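Local coordinates for protein glycoside hydrolase family 43 (Halothermothrix orenii, PDB 4QQS) that acts as a five-bladed beta-propeller glycosidase with alpha-L-arabinofuranosidase activity and probably takes part in the breakdown of xylan, at residues A[18-23]-A[45-50]; A[198-203]-A[292-297]; A[207-212]-A[257-262]; A[268-273]-A[299-304]. All blocks are in the same frame, centred on the assembly; numbering follows the deposited sequence.

Interaction 1. Residues A[18-23]-A[45-50]; sequences PYVLKH and PNLVDW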
# COMPACT_ATOMS: atom_id res chain seq x y z
N PRO A 18 -5.04 -0.02 -3.13
CA PRO A 18 -4.70 -0.60 -4.43
C PRO A 18 -3.20 -0.76 -4.65
O PRO A 18 -2.47 0.23 -4.64
CB PRO A 18 -5.28 0.41 -5.41
CG PRO A 18 -5.20 1.71 -4.69
CD PRO A 18 -5.55 1.36 -3.27
N TYR A 19 -2.77 -1.98 -4.91
CA TYR A 19 -1.36 -2.26 -5.16
C TYR A 19 -1.22 -2.75 -6.59
O TYR A 19 -1.82 -3.75 -6.94
CB TYR A 19 -0.85 -3.33 -4.18
CG TYR A 19 0.61 -3.61 -4.41
CD1 TYR A 19 1.00 -4.48 -5.41
CD2 TYR A 19 1.59 -2.99 -3.67
CE1 TYR A 19 2.31 -4.75 -5.66
CE2 TYR A 19 2.94 -3.27 -3.91
CZ TYR A 19 3.27 -4.15 -4.92
OH TYR A 19 4.58 -4.46 -5.21
N VAL A 20 -0.39 -2.08 -7.39
CA VAL A 20 -0.15 -2.50 -8.76
C VAL A 20 1.26 -2.98 -8.95
O VAL A 20 2.21 -2.29 -8.58
CB VAL A 20 -0.46 -1.38 -9.77
CG1 VAL A 20 -0.04 -1.78 -11.18
CG2 VAL A 20 -1.93 -1.03 -9.71
N LEU A 21 1.38 -4.15 -9.56
CA LEU A 21 2.65 -4.68 -10.03
C LEU A 21 2.63 -4.76 -11.55
O LEU A 21 1.71 -5.28 -12.15
CB LEU A 21 2.92 -6.07 -9.46
CG LEU A 21 4.28 -6.65 -9.86
CD1 LEU A 21 5.45 -5.79 -9.36
CD2 LEU A 21 4.40 -8.07 -9.36
N LYS A 22 3.67 -4.21 -12.17
CA LYS A 22 3.91 -4.39 -13.60
C LYS A 22 4.81 -5.60 -13.81
O LYS A 22 5.86 -5.69 -13.18
CB LYS A 22 4.56 -3.15 -14.19
CG LYS A 22 4.64 -3.20 -15.71
CD LYS A 22 5.31 -1.98 -16.30
CE LYS A 22 5.32 -2.07 -17.80
NZ LYS A 22 6.02 -0.91 -18.43
N HIS A 23 4.38 -6.52 -14.68
CA HIS A 23 5.18 -7.69 -15.01
C HIS A 23 4.94 -8.07 -16.47
O HIS A 23 3.80 -8.27 -16.88
CB HIS A 23 4.83 -8.89 -14.12
CG HIS A 23 5.83 -9.99 -14.22
ND1 HIS A 23 5.59 -11.17 -14.90
CD2 HIS A 23 7.10 -10.08 -13.75
CE1 HIS A 23 6.66 -11.95 -14.82
NE2 HIS A 23 7.59 -11.30 -14.13
N PRO A 45 -3.54 -3.57 -19.58
CA PRO A 45 -2.34 -3.37 -20.41
C PRO A 45 -1.81 -1.95 -20.31
O PRO A 45 -0.71 -1.67 -20.81
CB PRO A 45 -2.86 -3.64 -21.82
CG PRO A 45 -4.26 -3.13 -21.78
CD PRO A 45 -4.77 -3.49 -20.39
N ASN A 46 -2.57 -1.03 -19.73
CA ASN A 46 -2.28 0.39 -19.89
C ASN A 46 -2.54 1.29 -18.67
O ASN A 46 -2.37 2.49 -18.77
CB ASN A 46 -3.05 0.94 -21.10
CG ASN A 46 -4.55 0.80 -20.95
OD1 ASN A 46 -5.05 0.48 -19.88
ND2 ASN A 46 -5.28 1.01 -22.04
N LEU A 47 -2.93 0.68 -17.55
CA LEU A 47 -3.28 1.35 -16.28
C LEU A 47 -4.64 2.02 -16.28
O LEU A 47 -5.08 2.53 -15.24
CB LEU A 47 -2.20 2.33 -15.82
CG LEU A 47 -0.87 1.72 -15.39
CD1 LEU A 47 0.20 2.80 -15.29
CD2 LEU A 47 -1.02 0.99 -14.07
N VAL A 48 -5.33 2.00 -17.43
CA VAL A 48 -6.59 2.72 -17.60
C VAL A 48 -7.78 1.77 -17.68
O VAL A 48 -8.79 1.96 -17.00
CB VAL A 48 -6.53 3.61 -18.85
CG1 VAL A 48 -7.83 4.36 -19.04
CG2 VAL A 48 -5.37 4.58 -18.74
N ASP A 49 -7.67 0.76 -18.54
CA ASP A 49 -8.73 -0.22 -18.74
C ASP A 49 -8.42 -1.44 -17.90
O ASP A 49 -7.35 -2.02 -18.02
CB ASP A 49 -8.79 -0.60 -20.22
CG ASP A 49 -8.93 0.60 -21.12
OD1 ASP A 49 -9.82 1.43 -20.86
OD2 ASP A 49 -8.11 0.74 -22.06
N TRP A 50 -9.36 -1.82 -17.03
CA TRP A 50 -9.15 -2.88 -16.04
C TRP A 50 -10.20 -3.96 -16.15
O TRP A 50 -11.39 -3.67 -16.35
CB TRP A 50 -9.19 -2.32 -14.62
CG TRP A 50 -8.04 -1.42 -14.34
CD1 TRP A 50 -8.01 -0.07 -14.47
CD2 TRP A 50 -6.73 -1.81 -13.89
NE1 TRP A 50 -6.77 0.42 -14.14
CE2 TRP A 50 -5.97 -0.63 -13.78
CE3 TRP A 50 -6.12 -3.03 -13.58
CZ2 TRP A 50 -4.64 -0.64 -13.36
CZ3 TRP A 50 -4.81 -3.04 -13.19
CH2 TRP A 50 -4.08 -1.86 -13.08

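Interaction 2. Residues A[198-203]-A[292-297]; sequences FVIKHE and LYFEDG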
# COMPACT_ATOMS: atom_id res chain seq x y z
N PHE A 198 4.99 2.72 1.24
CA PHE A 198 5.46 2.26 -0.06
C PHE A 198 6.77 2.99 -0.34
O PHE A 198 6.80 4.20 -0.28
CB PHE A 198 4.44 2.55 -1.18
CG PHE A 198 4.77 1.84 -2.46
CD1 PHE A 198 5.78 2.29 -3.28
CD2 PHE A 198 4.11 0.66 -2.82
CE1 PHE A 198 6.12 1.60 -4.44
CE2 PHE A 198 4.45 -0.01 -3.99
CZ PHE A 198 5.45 0.46 -4.77
N VAL A 199 7.84 2.26 -0.64
CA VAL A 199 9.17 2.84 -0.78
C VAL A 199 9.67 2.80 -2.22
O VAL A 199 9.60 1.76 -2.89
CB VAL A 199 10.17 2.13 0.17
CG1 VAL A 199 11.61 2.63 -0.04
CG2 VAL A 199 9.73 2.33 1.61
N ILE A 200 10.19 3.93 -2.69
CA ILE A 200 10.89 4.03 -3.97
C ILE A 200 12.26 4.65 -3.74
O ILE A 200 12.50 5.35 -2.76
CB ILE A 200 10.08 4.81 -5.04
CG1 ILE A 200 9.81 6.25 -4.60
CG2 ILE A 200 8.79 4.06 -5.35
CD1 ILE A 200 9.02 7.07 -5.62
N LYS A 201 13.17 4.40 -4.67
CA LYS A 201 14.53 4.91 -4.60
C LYS A 201 14.74 5.88 -5.75
O LYS A 201 14.27 5.64 -6.87
CB LYS A 201 15.53 3.75 -4.66
CG LYS A 201 16.96 4.13 -4.28
CD LYS A 201 17.87 2.91 -4.30
CE LYS A 201 19.25 3.20 -3.74
NZ LYS A 201 20.07 1.96 -3.68
N HIS A 202 15.43 6.98 -5.49
CA HIS A 202 15.69 7.98 -6.50
C HIS A 202 16.99 8.69 -6.16
O HIS A 202 17.14 9.22 -5.07
CB HIS A 202 14.54 8.97 -6.56
CG HIS A 202 14.69 10.00 -7.64
ND1 HIS A 202 15.08 11.30 -7.39
CD2 HIS A 202 14.51 9.92 -8.98
CE1 HIS A 202 15.14 11.97 -8.53
NE2 HIS A 202 14.79 11.16 -9.51
N GLU A 203 17.93 8.65 -7.11
CA GLU A 203 19.21 9.35 -6.98
C GLU A 203 19.89 9.03 -5.65
O GLU A 203 20.41 9.91 -4.96
CB GLU A 203 19.03 10.86 -7.20
CG GLU A 203 18.61 11.22 -8.63
CD GLU A 203 18.48 12.72 -8.90
OE1 GLU A 203 18.79 13.54 -8.01
OE2 GLU A 203 18.04 13.09 -10.02
N LEU A 292 3.43 11.00 -10.97
CA LEU A 292 4.32 11.17 -9.83
C LEU A 292 5.70 11.52 -10.38
O LEU A 292 6.15 10.88 -11.34
CB LEU A 292 4.40 9.85 -9.07
CG LEU A 292 5.22 9.82 -7.80
CD1 LEU A 292 4.50 10.60 -6.70
CD2 LEU A 292 5.45 8.40 -7.35
N TYR A 293 6.37 12.51 -9.82
CA TYR A 293 7.67 12.93 -10.34
C TYR A 293 8.47 13.65 -9.27
O TYR A 293 7.93 14.08 -8.26
CB TYR A 293 7.49 13.84 -11.57
CG TYR A 293 6.77 15.15 -11.27
CD1 TYR A 293 5.39 15.19 -11.15
CD2 TYR A 293 7.47 16.34 -11.13
CE1 TYR A 293 4.72 16.37 -10.89
CE2 TYR A 293 6.81 17.54 -10.89
CZ TYR A 293 5.43 17.55 -10.76
OH TYR A 293 4.75 18.73 -10.50
N PHE A 294 9.77 13.77 -9.51
CA PHE A 294 10.66 14.51 -8.64
C PHE A 294 11.05 15.83 -9.30
O PHE A 294 11.31 15.89 -10.51
CB PHE A 294 11.92 13.69 -8.37
CG PHE A 294 11.68 12.43 -7.57
CD1 PHE A 294 11.35 11.23 -8.18
CD2 PHE A 294 11.82 12.44 -6.19
CE1 PHE A 294 11.15 10.08 -7.44
CE2 PHE A 294 11.63 11.29 -5.45
CZ PHE A 294 11.29 10.11 -6.07
N GLU A 295 11.12 16.88 -8.50
CA GLU A 295 11.57 18.19 -8.96
C GLU A 295 12.26 18.89 -7.80
O GLU A 295 11.68 19.00 -6.72
CB GLU A 295 10.39 19.02 -9.48
CG GLU A 295 10.74 20.42 -9.93
CD GLU A 295 9.59 21.11 -10.66
OE1 GLU A 295 8.45 21.02 -10.17
OE2 GLU A 295 9.85 21.74 -11.71
N ASP A 296 13.49 19.33 -8.00
CA ASP A 296 14.29 19.92 -6.93
C ASP A 296 14.38 19.02 -5.68
O ASP A 296 14.41 19.51 -4.55
CB ASP A 296 13.74 21.29 -6.53
CG ASP A 296 13.74 22.28 -7.68
OD1 ASP A 296 14.77 22.41 -8.37
OD2 ASP A 296 12.69 22.92 -7.90
N GLY A 297 14.41 17.70 -5.88
CA GLY A 297 14.53 16.77 -4.77
C GLY A 297 13.25 16.56 -3.98
O GLY A 297 13.25 15.96 -2.91

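Interaction 3. Residues A[207-212]-A[257-262]; sequences YMMYSA and NSVTVS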
# COMPACT_ATOMS: atom_id res chain seq x y z
N TYR A 207 12.58 7.02 -0.52
CA TYR A 207 11.39 7.82 -0.30
C TYR A 207 10.25 6.89 0.10
O TYR A 207 9.88 6.00 -0.65
CB TYR A 207 11.01 8.56 -1.59
CG TYR A 207 12.05 9.58 -1.97
CD1 TYR A 207 13.22 9.21 -2.63
CD2 TYR A 207 11.89 10.90 -1.63
CE1 TYR A 207 14.20 10.13 -2.93
CE2 TYR A 207 12.87 11.85 -1.94
CZ TYR A 207 14.01 11.45 -2.59
OH TYR A 207 14.99 12.36 -2.89
N MET A 208 9.71 7.11 1.29
CA MET A 208 8.60 6.31 1.80
C MET A 208 7.35 7.16 1.73
O MET A 208 7.21 8.14 2.47
CB MET A 208 8.83 5.92 3.27
CG MET A 208 7.68 5.05 3.82
SD MET A 208 7.63 4.95 5.59
CE MET A 208 9.22 4.18 5.85
N MET A 209 6.45 6.79 0.84
CA MET A 209 5.11 7.35 0.82
C MET A 209 4.28 6.64 1.89
O MET A 209 4.50 5.45 2.16
CB MET A 209 4.51 7.16 -0.57
CG MET A 209 5.31 7.89 -1.62
SD MET A 209 4.83 7.55 -3.31
CE MET A 209 3.41 8.64 -3.38
N TYR A 210 3.33 7.35 2.49
CA TYR A 210 2.52 6.77 3.55
C TYR A 210 1.26 7.62 3.66
O TYR A 210 1.19 8.73 3.14
CB TYR A 210 3.28 6.72 4.89
CG TYR A 210 3.54 8.10 5.45
CD1 TYR A 210 4.65 8.84 5.07
CD2 TYR A 210 2.65 8.68 6.34
CE1 TYR A 210 4.84 10.12 5.55
CE2 TYR A 210 2.84 9.96 6.81
CZ TYR A 210 3.95 10.68 6.43
OH TYR A 210 4.20 11.95 6.89
N SER A 211 0.28 7.09 4.38
CA SER A 211 -0.99 7.77 4.60
C SER A 211 -1.20 8.10 6.07
O SER A 211 -0.73 7.37 6.96
CB SER A 211 -2.14 6.90 4.10
OG SER A 211 -2.02 6.66 2.71
N ALA A 212 -1.92 9.18 6.32
CA ALA A 212 -2.23 9.59 7.69
C ALA A 212 -3.67 10.09 7.75
O ALA A 212 -4.31 10.33 6.72
CB ALA A 212 -1.27 10.68 8.18
N ASN A 257 -1.35 4.17 -1.15
CA ASN A 257 -0.94 4.10 -2.53
C ASN A 257 0.15 3.06 -2.82
O ASN A 257 0.88 2.59 -1.94
CB ASN A 257 -0.44 5.45 -3.00
CG ASN A 257 0.92 5.80 -2.44
OD1 ASN A 257 1.06 6.23 -1.30
ND2 ASN A 257 1.96 5.57 -3.25
N SER A 258 0.25 2.75 -4.10
CA SER A 258 1.43 2.11 -4.66
C SER A 258 1.97 3.00 -5.79
O SER A 258 1.44 4.08 -6.05
CB SER A 258 1.10 0.70 -5.13
OG SER A 258 0.04 0.69 -6.08
N VAL A 259 3.09 2.58 -6.38
CA VAL A 259 3.74 3.31 -7.46
C VAL A 259 4.12 2.31 -8.55
O VAL A 259 4.61 1.22 -8.24
CB VAL A 259 5.01 4.03 -6.97
CG1 VAL A 259 5.67 4.79 -8.12
CG2 VAL A 259 4.70 4.97 -5.83
N THR A 260 3.90 2.67 -9.80
CA THR A 260 4.33 1.85 -10.92
C THR A 260 4.78 2.79 -12.05
O THR A 260 4.86 4.01 -11.86
CB THR A 260 3.19 0.89 -11.34
OG1 THR A 260 3.68 -0.05 -12.30
CG2 THR A 260 2.01 1.64 -11.90
N VAL A 261 5.14 2.21 -13.18
CA VAL A 261 5.65 2.96 -14.31
C VAL A 261 4.72 2.78 -15.50
O VAL A 261 4.01 1.78 -15.59
CB VAL A 261 7.09 2.51 -14.64
CG1 VAL A 261 7.11 1.11 -15.23
CG2 VAL A 261 7.78 3.48 -15.54
N SER A 262 4.73 3.75 -16.41
CA SER A 262 3.89 3.72 -17.60
C SER A 262 4.31 2.59 -18.55
O SER A 262 5.37 2.01 -18.39
CB SER A 262 3.98 5.06 -18.34
OG SER A 262 5.31 5.29 -18.77
O HOH W 1 0.15 5.43 1.33

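Interaction 4. Residues A[268-273]-A[299-304]; sequences LFVVYH and LKVKGP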
# COMPACT_ATOMS: atom_id res chain seq x y z
N LEU A 268 6.44 7.73 -13.93
CA LEU A 268 5.84 7.08 -12.78
C LEU A 268 4.39 7.52 -12.58
O LEU A 268 4.02 8.68 -12.84
CB LEU A 268 6.63 7.40 -11.51
CG LEU A 268 8.08 6.91 -11.46
CD1 LEU A 268 8.72 7.35 -10.14
CD2 LEU A 268 8.18 5.38 -11.62
N PHE A 269 3.60 6.57 -12.10
CA PHE A 269 2.24 6.83 -11.63
C PHE A 269 2.08 6.38 -10.19
O PHE A 269 2.51 5.28 -9.82
CB PHE A 269 1.21 6.10 -12.50
CG PHE A 269 0.89 6.84 -13.77
CD1 PHE A 269 1.73 6.76 -14.87
CD2 PHE A 269 -0.22 7.67 -13.84
CE1 PHE A 269 1.46 7.49 -16.02
CE2 PHE A 269 -0.47 8.40 -14.98
CZ PHE A 269 0.37 8.30 -16.06
N VAL A 270 1.43 7.23 -9.41
CA VAL A 270 0.90 6.83 -8.12
C VAL A 270 -0.49 6.24 -8.36
O VAL A 270 -1.28 6.76 -9.15
CB VAL A 270 0.85 8.04 -7.13
CG1 VAL A 270 0.02 9.22 -7.66
CG2 VAL A 270 0.35 7.60 -5.78
N VAL A 271 -0.76 5.12 -7.69
CA VAL A 271 -2.04 4.43 -7.74
C VAL A 271 -2.61 4.52 -6.33
O VAL A 271 -1.96 4.09 -5.39
CB VAL A 271 -1.88 2.97 -8.17
CG1 VAL A 271 -3.26 2.33 -8.28
CG2 VAL A 271 -1.11 2.85 -9.49
N TYR A 272 -3.78 5.11 -6.18
CA TYR A 272 -4.31 5.45 -4.86
C TYR A 272 -5.82 5.32 -4.85
O TYR A 272 -6.47 5.36 -5.90
CB TYR A 272 -3.88 6.87 -4.46
CG TYR A 272 -4.39 7.96 -5.38
CD1 TYR A 272 -3.75 8.25 -6.58
CD2 TYR A 272 -5.51 8.68 -5.04
CE1 TYR A 272 -4.23 9.25 -7.43
CE2 TYR A 272 -6.00 9.69 -5.88
CZ TYR A 272 -5.36 9.96 -7.07
OH TYR A 272 -5.88 10.96 -7.87
N HIS A 273 -6.39 5.16 -3.66
CA HIS A 273 -7.83 5.12 -3.55
C HIS A 273 -8.40 6.46 -3.11
O HIS A 273 -7.70 7.29 -2.55
CB HIS A 273 -8.32 3.99 -2.66
CG HIS A 273 -7.97 4.09 -1.21
ND1 HIS A 273 -8.19 5.16 -0.36
CD2 HIS A 273 -7.46 3.10 -0.45
CE1 HIS A 273 -7.79 4.81 0.86
NE2 HIS A 273 -7.36 3.56 0.82
N LEU A 299 9.36 15.10 -4.01
CA LEU A 299 8.43 14.19 -4.63
C LEU A 299 7.06 14.87 -4.76
O LEU A 299 6.53 15.39 -3.77
CB LEU A 299 8.35 12.91 -3.80
CG LEU A 299 7.46 11.80 -4.33
CD1 LEU A 299 7.87 11.37 -5.74
CD2 LEU A 299 7.49 10.60 -3.37
N LYS A 300 6.51 14.88 -5.98
CA LYS A 300 5.30 15.62 -6.31
C LYS A 300 4.32 14.75 -7.07
O LYS A 300 4.71 13.82 -7.79
CB LYS A 300 5.63 16.86 -7.16
CG LYS A 300 6.65 17.78 -6.52
CD LYS A 300 6.83 19.07 -7.32
CE LYS A 300 7.83 20.01 -6.67
NZ LYS A 300 7.90 21.31 -7.38
N VAL A 301 3.04 15.06 -6.92
CA VAL A 301 1.98 14.44 -7.69
C VAL A 301 1.24 15.51 -8.47
O VAL A 301 0.88 16.55 -7.91
CB VAL A 301 0.96 13.69 -6.80
CG1 VAL A 301 -0.13 13.04 -7.65
CG2 VAL A 301 1.65 12.66 -5.95
N LYS A 302 1.02 15.27 -9.76
CA LYS A 302 0.13 16.11 -10.53
C LYS A 302 -1.28 15.58 -10.28
O LYS A 302 -1.76 14.68 -10.96
CB LYS A 302 0.47 16.06 -12.01
CG LYS A 302 -0.36 17.01 -12.84
CD LYS A 302 -0.04 16.92 -14.32
CE LYS A 302 -0.72 18.03 -15.11
NZ LYS A 302 -2.16 18.16 -14.75
N GLY A 303 -1.94 16.10 -9.26
CA GLY A 303 -3.25 15.60 -8.89
C GLY A 303 -3.65 16.03 -7.50
O GLY A 303 -2.96 16.81 -6.85
N PRO A 304 -4.77 15.50 -7.02
CA PRO A 304 -5.57 14.46 -7.66
C PRO A 304 -6.44 15.02 -8.78
O PRO A 304 -6.98 16.12 -8.65
CB PRO A 304 -6.42 13.94 -6.51
CG PRO A 304 -6.64 15.16 -5.66
CD PRO A 304 -5.33 15.90 -5.72

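Interaction 1. Residues A[18-23]-A[45-50]
V20 carries the contact from strand 18-23, its two methyls shared out between L47 and W50 of the loop 45-50. The two residues before it serve other neighbours: P18 O is hydrogen-bonded to S258 OG and Y19 OH to V76 O, which fastens the start of the segment to the strands beside it. At V20 the bond to CB points toward the loop. With CG1 anti to the backbone N (chi1 173°), that methyl lies 4.1 Å from L47 CD2, one of the two ends of the leucine. The other methyl, CG2, comes 4.1 Å from W50 CH2 and meets the six-membered ring of the indole obliquely. A beta-branched residue suits this place, because two methyls on one carbon serve two partners without a long flexible chain. No hydrogen bond crosses, so the contact rests on apolar burial. Farther on, K22 NZ is hydrogen-bonded to S262 O and P263 O.

The loop keeps its own shape. N46 OD1 accepts from V48 N at 2.9 Å, a donor lying above the carbonyl plane, and from D49 N at 3.0 Å in a nearly straight bond. N46 ND2 in turn gives a bond of 2.8 Å to D49 OD2, so both ends of the amide are gripped. A weak bond from W50 NE1 to L47 O, 2.9 Å long, ties the two apolar partners together. This is an Asx turn joining the third and fourth strands of an antiparallel propeller blade, folded over so that its leucine and tryptophan meet the blade's first strand.

Interaction 2. Residues A[198-203]-A[292-297]
H202 and F294 stack their rings where two neighbouring blades of the beta-propeller come together, one contributing strand 198-202 and the other strand 292-295. The axes of these short strand segments approach to 10.2 Å, their directions 40° apart, and side chains alone bridge them.

The aromatic part is an offset stack. The rings are nearly parallel, with centroids 3.7 Å apart, and the side chains slide past each other in opposite directions. Each ring therefore also covers the root of its partner: H202 CB sits over the face of F294, 3.8 Å from its centroid, and F294 CB lies over the imidazole, two CH-pi contacts. In H202, chi1 (-177°, CG anti to the backbone N) carries the imidazole out over F294, and chi2 (-103°) turns it flat to the phenyl; the other face of the imidazole is met, toward its rim, by E203 CG. Two flat rings suit this partly exposed place: one is apolar, the other keeps polar nitrogens at its rim. F294 is further held by Y207, edge-to-face. An alanine in place of F294 is likely to leave one imidazole face without its stacking partner and H202 more at liberty to turn.

The aliphatic part lies deeper. I200 CD1 comes 3.8 Å from F294 CZ, approaching the ring obliquely, and the same methyl touches L292 CD2 at 4.2 Å.

Interaction 3. Residues A[207-212]-A[257-262]
M209 and N257 cross at about a right angle in the buried interior of the beta-propeller, where strand 207-212 of one blade faces strand 257-261, the first strand of the next. The thioether lies across the asparagine amide. M209 CE is 3.4 Å from N257 ND2, and M209 CB, at the root of the same chain, is 3.6 Å from N257 OD1, so one side chain spans both ends of the amide. The bend at chi3 (80°) brings the terminal methyl round to the amide. V259 also crosses M209 at about a right angle: its CG2 touches M209 SD at 3.6 Å. Methionine suits the place, being flexible and polarisable enough to lie against a polar group and a valine methyl at once.

The amide is steadied from its own strand. N257 ND2 gives a weak but straight bond to S258 O, 3.2 Å long at 170°, which offers the buried N-H a partner and limits rotation of the group. Putting an alanine at N257 would probably open a gap beside M209 CE and leave that methyl free to shift.

S211 joins in through a water, and its OG also bonds to the backbone N of H256. The N257 side chain lies about 8 Å from the bound sodium ion, which has H256 among its ligands. The water accepts from S211 OG at 2.9 Å and from N257 N at 3.2 Å.

Interaction 4. Residues A[268-273]-A[299-304]
Y272 presses the end of its side chain against P304, and this is the close-fitting end of the contact. Y272 OH lies 3.3 Å from P304 CB and 3.5 Å from P304 CA, the two side chains crossing at about a right angle, with the pyrrolidine carbon oblique to the phenol ring. The hydroxyl is buried but has a polar partner, being hydrogen-bonded to D290 OD2 on the strand in between, so the proline can cover it with apolar carbons. G303 and P304 shape the chain here. The peptide bond before P304 is cis, and a CB at G303 would collide with the carbonyl oxygen of K302, so glycine is called for.

Toward the outside the fit is looser. V270 CG1 touches V301 CG1 at 3.8 Å and V301 CG2 at 4.2 Å, the two beta-branched side chains crossing at about a right angle over strand 285-295. With chi1 at 58°, V270 CG1 is wedged between its own N and carbonyl carbon, which directs this methyl at V301. V301 is partly exposed, and past it the exposed K302 is the centre of an inverse gamma turn. Valines suit the edge of the core, compact and apolar, with methyls that can meet above the strand between them.

Segment 299-304 begins on one of the two outer strands of a four-stranded antiparallel propeller blade, and 268-273 lies two places inward; side chains reaching over the strand between them tie the blade's edge back to its interior.

How the interactions relate
Interaction 3 lies nearest the centre of the chain and is the most polar of the four, with an amide and a water in the contact; interactions 1 and 4 are buried but mainly apolar, and interaction 2 is partly exposed and mainly aromatic. Interactions 1 and 4 each work within one blade, whereas 2 and 3 join two neighbouring blades. Interaction 4 shares the last blade with both: strand 257-261 of interaction 3 pairs with 268-273, and 292-295 of interaction 2 pairs with 299-302. Interaction 1 meets that blade through P18 and S258, and V20 packs on V271. Interaction 3 is nested in the loop closed by interaction 2.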